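Local coordinates for P22 protein (Trypanosoma brucei, PDB 3JV1) that is an RNA-editing accessory factor specific for cytochrome oxidase subunit II and belongs to the Mam33 family, at residues L74-V79 / F87-E92. Numbering follows the deposited sequence.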
ATOM      1  N   LEU A  74       2.910  -9.599 -12.004  1.00 33.01           N
ATOM      2  CA  LEU A  74       3.595  -8.715 -12.923  1.00 32.12           C
ATOM      3  C   LEU A  74       2.580  -8.029 -13.810  1.00 30.40           C
ATOM      4  O   LEU A  74       1.448  -8.482 -13.936  1.00 30.91           O
ATOM      5  CB  LEU A  74       4.610  -9.496 -13.768  1.00 30.47           C
ATOM      6  CG  LEU A  74       4.184 -10.792 -14.460  1.00 34.55           C
ATOM      7  CD1 LEU A  74       3.428 -10.488 -15.738  1.00 35.18           C
ATOM      8  CD2 LEU A  74       5.428 -11.618 -14.787  1.00 38.37           C
ATOM      9  N   ASP A  75       2.990  -6.913 -14.395  1.00 29.86           N
ATOM     10  CA  ASP A  75       2.148  -6.162 -15.305  1.00 29.33           C
ATOM     11  C   ASP A  75       2.750  -6.313 -16.688  1.00 30.66           C
ATOM     12  O   ASP A  75       3.970  -6.300 -16.851  1.00 31.60           O
ATOM     13  CB  ASP A  75       2.141  -4.670 -14.970  1.00 29.28           C
ATOM     14  CG  ASP A  75       1.251  -4.329 -13.798  1.00 33.30           C
ATOM     15  OD1 ASP A  75       0.429  -5.173 -13.389  1.00 31.23           O
ATOM     16  OD2 ASP A  75       1.370  -3.195 -13.298  1.00 35.90           O
ATOM     17  N   VAL A  76       1.888  -6.457 -17.681  1.00 29.60           N
ATOM     18  CA  VAL A  76       2.333  -6.555 -19.051  1.00 30.94           C
ATOM     19  C   VAL A  76       1.702  -5.372 -19.766  1.00 30.79           C
ATOM     20  O   VAL A  76       0.479  -5.260 -19.837  1.00 30.01           O
ATOM     21  CB  VAL A  76       1.880  -7.870 -19.700  1.00 31.07           C
ATOM     22  CG1 VAL A  76       2.034  -7.791 -21.218  1.00 32.84           C
ATOM     23  CG2 VAL A  76       2.725  -9.014 -19.161  1.00 33.92           C
ATOM     24  N   LEU A  77       2.534  -4.469 -20.265  1.00 30.06           N
ATOM     25  CA  LEU A  77       2.012  -3.310 -20.979  1.00 30.93           C
ATOM     26  C   LEU A  77       2.284  -3.411 -22.473  1.00 32.56           C
ATOM     27  O   LEU A  77       3.370  -3.815 -22.894  1.00 32.45           O
ATOM     28  CB  LEU A  77       2.629  -2.014 -20.449  1.00 31.08           C
ATOM     29  CG  LEU A  77       2.402  -1.629 -18.981  1.00 32.67           C
ATOM     30  CD1 LEU A  77       3.383  -2.372 -18.087  1.00 31.49           C
ATOM     31  CD2 LEU A  77       2.592  -0.128 -18.828  1.00 36.71           C
ATOM     32  N   VAL A  78       1.279  -3.064 -23.267  1.00 31.61           N
ATOM     33  CA  VAL A  78       1.409  -3.055 -24.715  1.00 30.49           C
ATOM     34  C   VAL A  78       1.161  -1.598 -25.054  1.00 30.54           C
ATOM     35  O   VAL A  78       0.044  -1.103 -24.925  1.00 31.35           O
ATOM     36  CB  VAL A  78       0.371  -3.969 -25.393  1.00 30.43           C
ATOM     37  CG1 VAL A  78       0.523  -3.889 -26.914  1.00 30.13           C
ATOM     38  CG2 VAL A  78       0.570  -5.409 -24.919  1.00 25.94           C
ATOM     39  N   VAL A  79       2.226  -0.911 -25.458  1.00 31.71           N
ATOM     40  CA  VAL A  79       2.171   0.512 -25.752  1.00 32.45           C
ATOM     41  C   VAL A  79       2.285   0.832 -27.230  1.00 32.56           C
ATOM     42  O   VAL A  79       3.177   0.347 -27.921  1.00 31.33           O
ATOM     43  CB  VAL A  79       3.298   1.253 -24.991  1.00 33.55           C
ATOM     44  CG1 VAL A  79       3.082   2.762 -25.056  1.00 30.04           C
ATOM     45  CG2 VAL A  79       3.342   0.772 -23.547  1.00 30.80           C
ATOM     46  N   PHE A  87      -2.117  -5.383 -18.750  1.00 30.85           N
ATOM     47  CA  PHE A  87      -2.579  -6.655 -18.205  1.00 31.14           C
ATOM     48  C   PHE A  87      -1.993  -6.917 -16.821  1.00 33.39           C
ATOM     49  O   PHE A  87      -0.769  -6.992 -16.660  1.00 33.57           O
ATOM     50  CB  PHE A  87      -2.170  -7.804 -19.129  1.00 31.21           C
ATOM     51  CG  PHE A  87      -2.820  -7.764 -20.487  1.00 33.27           C
ATOM     52  CD1 PHE A  87      -4.009  -8.454 -20.727  1.00 30.09           C
ATOM     53  CD2 PHE A  87      -2.247  -7.031 -21.521  1.00 29.65           C
ATOM     54  CE1 PHE A  87      -4.611  -8.413 -21.981  1.00 33.74           C
ATOM     55  CE2 PHE A  87      -2.844  -6.983 -22.785  1.00 29.87           C
ATOM     56  CZ  PHE A  87      -4.029  -7.676 -23.015  1.00 31.27           C
ATOM     57  N   GLY A  88      -2.868  -7.045 -15.828  1.00 32.38           N
ATOM     58  CA  GLY A  88      -2.427  -7.338 -14.478  1.00 32.88           C
ATOM     59  C   GLY A  88      -2.397  -8.848 -14.441  1.00 34.72           C
ATOM     60  O   GLY A  88      -3.440  -9.488 -14.593  1.00 33.79           O
ATOM     61  N   MET A  89      -1.218  -9.430 -14.257  1.00 34.86           N
ATOM     62  CA  MET A  89      -1.118 -10.877 -14.267  1.00 35.67           C
ATOM     63  C   MET A  89      -0.264 -11.490 -13.178  1.00 36.37           C
ATOM     64  O   MET A  89       0.396 -10.801 -12.403  1.00 33.88           O
ATOM     65  CB  MET A  89      -0.579 -11.340 -15.618  1.00 38.76           C
ATOM     66  CG  MET A  89      -1.337 -10.785 -16.806  1.00 43.49           C
ATOM     67  SD  MET A  89      -1.105 -11.805 -18.239  1.00 50.07           S
ATOM     68  CE  MET A  89       0.474 -11.257 -18.785  1.00 46.32           C
ATOM     69  N   SER A  90      -0.296 -12.811 -13.131  1.00 36.52           N
ATOM     70  CA  SER A  90       0.497 -13.555 -12.177  1.00 39.98           C
ATOM     71  C   SER A  90       0.908 -14.874 -12.822  1.00 40.47           C
ATOM     72  O   SER A  90       0.203 -15.403 -13.683  1.00 42.03           O
ATOM     73  CB  SER A  90      -0.287 -13.781 -10.882  1.00 40.18           C
ATOM     74  OG  SER A  90      -1.577 -14.285 -11.143  1.00 43.68           O
ATOM     75  N   VAL A  91       2.075 -15.376 -12.441  1.00 41.25           N
ATOM     76  CA  VAL A  91       2.570 -16.632 -12.981  1.00 43.94           C
ATOM     77  C   VAL A  91       2.288 -17.741 -11.983  1.00 45.87           C
ATOM     78  O   VAL A  91       2.778 -17.715 -10.857  1.00 45.90           O
ATOM     79  CB  VAL A  91       4.091 -16.578 -13.260  1.00 42.49           C
ATOM     80  CG1 VAL A  91       4.600 -17.955 -13.658  1.00 44.20           C
ATOM     81  CG2 VAL A  91       4.381 -15.583 -14.369  1.00 42.26           C
ATOM     82  N   GLU A  92       1.474 -18.700 -12.400  1.00 48.39           N
ATOM     83  CA  GLU A  92       1.115 -19.829 -11.559  1.00 52.04           C
ATOM     84  C   GLU A  92       1.464 -21.103 -12.310  1.00 52.65           C
ATOM     85  O   GLU A  92       0.824 -21.452 -13.301  1.00 52.41           O
ATOM     86  CB  GLU A  92      -0.378 -19.778 -11.217  1.00 52.87           C
ATOM     87  CG  GLU A  92      -0.735 -18.629 -10.284  1.00 56.58           C
ATOM     88  CD  GLU A  92      -2.228 -18.417 -10.136  1.00 59.54           C
ATOM     89  OE1 GLU A  92      -2.923 -19.338  -9.660  1.00 59.61           O
ATOM     90  OE2 GLU A  92      -2.712 -17.321 -10.491  1.00 61.88           O
TER
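Leu74 and Met89 face each other as a hydrogen-bonded pair in the antiparallel hairpin of strands 72-80 and 83-92, and Val76 and Phe87 form the next such pair. All four side chains leave the same face of the sheet. Leu74 has its CG in the crowded position between backbone N and carbonyl carbon (chi1 49°). Its CD1 lies 4.1 Å from CB of Met89, while CD2 reaches CG2 of Val91 farther along the strand. Beside them, CB of Val76 packs against CB of Phe87 at 4.1 Å. The Phe87 ring offers its edge to the neighbouring strand, with Val76 O in the ring plane, 3.7 Å from CD2, and CG2 of Val78 also near that plane. Between the pairs, on the other face, Asp75 and Gly88 form the non-hydrogen-bonded pair, and Asp75 leans its OD1 to 3.7 Å from the glycine CA; the CA-H of Asp75 makes a contact with Phe87 O, 3.3 Å from CA to O. Four backbone hydrogen bonds lock the register, among them Phe87 N to Val76 O, 2.8 Å and almost straight. Helices 135-146 and 152-181 pack on the apolar face, Leu145 touching Val76 and Phe87, and Ile158 touching Leu74. The four backbone bonds thus satisfy the N-H and C=O groups of Leu74, Val76, Phe87 and Met89 beside an apolar face packed by the two helices, while the Asp75 side keeps a carboxylate at a partly exposed surface.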